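Local coordinates for protein endoglucanase (Uncultured bacterium, PDB 3X17) that hydrolyses internal beta-1,4-glucosidic bonds of cellulose as a glycoside hydrolase family 9 endoglucanase, at residues T271-A276 with Y331-D336. Numbering follows the deposited sequence.
Sequences TTQDTA and YDDRDD. With CA (calcium ion), chain E.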
ATOM      1  N   THR A 271     -21.254   5.358  -8.489  1.00 37.04           N
ATOM      2  CA  THR A 271     -20.273   5.991  -9.331  1.00 35.86           C
ATOM      3  C   THR A 271     -19.853   4.914 -10.341  1.00 37.88           C
ATOM      4  O   THR A 271     -19.856   3.720 -10.013  1.00 37.62           O
ATOM      5  CB  THR A 271     -19.100   6.357  -8.432  1.00 37.37           C
ATOM      6  OG1 THR A 271     -19.103   7.763  -8.139  1.00 39.07           O
ATOM      7  CG2 THR A 271     -17.827   5.882  -8.963  1.00 26.71           C
ATOM      8  N   THR A 272     -19.580   5.316 -11.583  1.00 35.61           N
ATOM      9  CA  THR A 272     -19.087   4.380 -12.593  1.00 34.72           C
ATOM     10  C   THR A 272     -17.648   3.926 -12.351  1.00 33.94           C
ATOM     11  O   THR A 272     -17.349   2.773 -12.598  1.00 34.83           O
ATOM     12  CB  THR A 272     -19.225   4.937 -14.029  1.00 32.55           C
ATOM     13  OG1 THR A 272     -18.695   6.271 -14.071  1.00 35.31           O
ATOM     14  CG2 THR A 272     -20.693   4.978 -14.428  1.00 33.59           C
ATOM     15  N   GLN A 273     -16.761   4.805 -11.865  1.00 32.90           N
ATOM     16  CA  GLN A 273     -15.409   4.348 -11.469  1.00 33.78           C
ATOM     17  C   GLN A 273     -15.430   3.251 -10.404  1.00 31.02           C
ATOM     18  O   GLN A 273     -14.676   2.288 -10.483  1.00 30.16           O
ATOM     19  CB  GLN A 273     -14.463   5.509 -11.073  1.00 32.29           C
ATOM     20  CG  GLN A 273     -14.908   6.353  -9.881  1.00 33.14           C
ATOM     21  CD  GLN A 273     -14.251   5.939  -8.567  1.00 37.93           C
ATOM     22  OE1 GLN A 273     -13.550   4.915  -8.496  1.00 35.50           O
ATOM     23  NE2 GLN A 273     -14.512   6.706  -7.503  1.00 30.88           N
ATOM     24  N   ASP A 274     -16.287   3.406  -9.400  1.00 31.13           N
ATOM     25  CA  ASP A 274     -16.430   2.388  -8.377  1.00 30.00           C
ATOM     26  C   ASP A 274     -16.984   1.114  -8.993  1.00 31.17           C
ATOM     27  O   ASP A 274     -16.576   0.009  -8.615  1.00 31.89           O
ATOM     28  CB  ASP A 274     -17.322   2.857  -7.213  1.00 29.77           C
ATOM     29  CG  ASP A 274     -16.640   3.902  -6.328  1.00 33.61           C
ATOM     30  OD1 ASP A 274     -15.518   3.629  -5.845  1.00 32.75           O
ATOM     31  OD2 ASP A 274     -17.253   4.979  -6.078  1.00 33.93           O
ATOM     32  N   THR A 275     -17.958   1.260  -9.888  1.00 30.78           N
ATOM     33  CA  THR A 275     -18.579   0.104 -10.499  1.00 30.90           C
ATOM     34  C   THR A 275     -17.515  -0.708 -11.291  1.00 32.30           C
ATOM     35  O   THR A 275     -17.398  -1.941 -11.160  1.00 30.80           O
ATOM     36  CB  THR A 275     -19.759   0.559 -11.403  1.00 32.09           C
ATOM     37  OG1 THR A 275     -20.744   1.245 -10.607  1.00 31.85           O
ATOM     38  CG2 THR A 275     -20.403  -0.615 -12.088  1.00 30.09           C
ATOM     39  N   ALA A 276     -16.660   0.013 -12.008  1.00 30.72           N
ATOM     40  CA  ALA A 276     -15.612  -0.612 -12.838  1.00 31.67           C
ATOM     41  C   ALA A 276     -14.466  -1.183 -11.966  1.00 30.23           C
ATOM     42  O   ALA A 276     -14.032  -2.315 -12.174  1.00 32.82           O
ATOM     43  CB  ALA A 276     -15.059   0.431 -13.843  1.00 29.78           C
ATOM     44  N   TYR A 331     -12.673  10.722  -2.011  1.00 34.42           N
ATOM     45  CA  TYR A 331     -12.162   9.853  -3.087  1.00 33.06           C
ATOM     46  C   TYR A 331     -12.822  10.211  -4.407  1.00 32.87           C
ATOM     47  O   TYR A 331     -13.417   9.357  -5.079  1.00 33.23           O
ATOM     48  CB  TYR A 331     -12.342   8.349  -2.764  1.00 32.52           C
ATOM     49  CG  TYR A 331     -11.434   7.883  -1.643  1.00 33.92           C
ATOM     50  CD1 TYR A 331     -10.053   8.050  -1.729  1.00 36.47           C
ATOM     51  CD2 TYR A 331     -11.957   7.401  -0.442  1.00 37.03           C
ATOM     52  CE1 TYR A 331      -9.210   7.707  -0.665  1.00 36.65           C
ATOM     53  CE2 TYR A 331     -11.113   7.027   0.636  1.00 32.90           C
ATOM     54  CZ  TYR A 331      -9.746   7.189   0.515  1.00 37.81           C
ATOM     55  OH  TYR A 331      -8.887   6.832   1.553  1.00 33.02           O
ATOM     56  N   ASP A 332     -12.687  11.472  -4.794  1.00 32.10           N
ATOM     57  CA  ASP A 332     -13.414  11.980  -5.936  1.00 33.87           C
ATOM     58  C   ASP A 332     -12.605  11.726  -7.221  1.00 34.61           C
ATOM     59  O   ASP A 332     -11.933  12.639  -7.763  1.00 36.41           O
ATOM     60  CB  ASP A 332     -13.734  13.472  -5.741  1.00 33.34           C
ATOM     61  CG  ASP A 332     -12.519  14.285  -5.360  1.00 37.01           C
ATOM     62  OD1 ASP A 332     -11.569  13.732  -4.746  1.00 38.63           O
ATOM     63  OD2 ASP A 332     -12.488  15.474  -5.722  1.00 47.81           O
ATOM     64  N   ASP A 333     -12.572  10.460  -7.630  1.00 32.53           N
ATOM     65  CA  ASP A 333     -11.840  10.036  -8.826  1.00 33.82           C
ATOM     66  C   ASP A 333     -12.650  10.488 -10.047  1.00 33.57           C
ATOM     67  O   ASP A 333     -13.774  10.042 -10.250  1.00 33.15           O
ATOM     68  CB  ASP A 333     -11.676   8.516  -8.822  1.00 34.04           C
ATOM     69  CG  ASP A 333     -11.168   7.958 -10.155  1.00 35.62           C
ATOM     70  OD1 ASP A 333     -10.773   8.722 -11.066  1.00 40.12           O
ATOM     71  OD2 ASP A 333     -11.209   6.721 -10.303  1.00 38.89           O
ATOM     72  N   ARG A 334     -12.149  11.491 -10.747  1.00 34.45           N
ATOM     73  CA  ARG A 334     -12.981  12.225 -11.716  1.00 38.49           C
ATOM     74  C   ARG A 334     -12.850  11.747 -13.175  1.00 37.88           C
ATOM     75  O   ARG A 334     -13.334  12.410 -14.098  1.00 39.09           O
ATOM     76  CB  ARG A 334     -12.796  13.751 -11.545  1.00 38.56           C
ATOM     77  CG  ARG A 334     -13.047  14.148 -10.075  1.00 47.56           C
ATOM     78  CD  ARG A 334     -13.297  15.618  -9.797  1.00 53.20           C
ATOM     79  NE  ARG A 334     -14.727  15.870  -9.625  1.00 56.73           N
ATOM     80  CZ  ARG A 334     -15.313  16.267  -8.503  1.00 50.90           C
ATOM     81  NH1 ARG A 334     -14.611  16.480  -7.400  1.00 52.94           N
ATOM     82  NH2 ARG A 334     -16.624  16.433  -8.488  1.00 58.61           N
ATOM     83  N   ASP A 335     -12.343  10.525 -13.354  1.00 36.81           N
ATOM     84  CA  ASP A 335     -12.284   9.895 -14.683  1.00 37.95           C
ATOM     85  C   ASP A 335     -12.363   8.375 -14.569  1.00 36.06           C
ATOM     86  O   ASP A 335     -11.552   7.758 -13.865  1.00 39.06           O
ATOM     87  CB  ASP A 335     -10.988  10.331 -15.393  1.00 39.19           C
ATOM     88  CG  ASP A 335     -10.857   9.775 -16.815  1.00 44.48           C
ATOM     89  OD1 ASP A 335     -11.749   9.052 -17.287  1.00 52.17           O
ATOM     90  OD2 ASP A 335      -9.814  10.036 -17.455  1.00 54.21           O
ATOM     91  N   ASP A 336     -13.301   7.763 -15.282  1.00 33.20           N
ATOM     92  CA  ASP A 336     -13.531   6.331 -15.166  1.00 33.68           C
ATOM     93  C   ASP A 336     -12.909   5.478 -16.275  1.00 34.99           C
ATOM     94  O   ASP A 336     -13.125   4.258 -16.331  1.00 34.71           O
ATOM     95  CB  ASP A 336     -15.030   6.031 -15.012  1.00 35.55           C
ATOM     96  CG  ASP A 336     -15.823   6.216 -16.307  1.00 39.25           C
ATOM     97  OD1 ASP A 336     -15.202   6.416 -17.372  1.00 45.78           O
ATOM     98  OD2 ASP A 336     -17.074   6.078 -16.271  1.00 43.79           O
TER
HETATM   99 CA    CA E 603     -10.077   6.724 -12.516  1.00 33.60          CA
HETATM  100  O   HOH W   1      -8.478   8.340 -13.530  1.00 30.43           O
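T272 and D336 share the one hydrogen bond that crosses between the first turn of helix 272-288 and the loop 331-336. The hydroxyl OG1 of T272 donates to OD2 of D336 at 2.7 Å, using the anti lone pair of that oxygen. D336 holds CG between its own backbone N and carbonyl carbon (chi1 73°), which brings CG to the T272 side. OD2 also forms a salt bridge with R340 of helix 337-351, so this buried charge has two partners.

Van der Waals contact is carried mainly by Q273. Its chain bends at chi2 (97°), and its amide lies against D333, the amide and carboxylate planes being 51° apart. NE2 of Q273 comes within 3.6 Å of CB of D333, and CB of Q273 is 4.0 Å from CB of D336. OE1 of Q273 and OD2 of D333, 3.5 Å apart, are two acceptors and do not bond; OE1 instead accepts from K277, one turn on in the same helix. An alanine in place of Q273 would probably open a gap beside the D333 carboxylate and leave K277 without this acceptor.

Metal binding holds the D333 carboxylate in place; its OD2, the oxygen that Q273 packs against, is itself a calcium ligand. Both carboxylate oxygens chelate calcium, OD1 at 2.6 Å and OD2 at 2.5 Å, while the carbonyl O of D335 binds it at 2.2 Å. A water, D338, D339 and V377 complete the site. Helix 272-288 thus packs against a calcium-binding loop that leads into helix 337-351, within the (alpha/alpha)6 barrel of the family 9 catalytic domain.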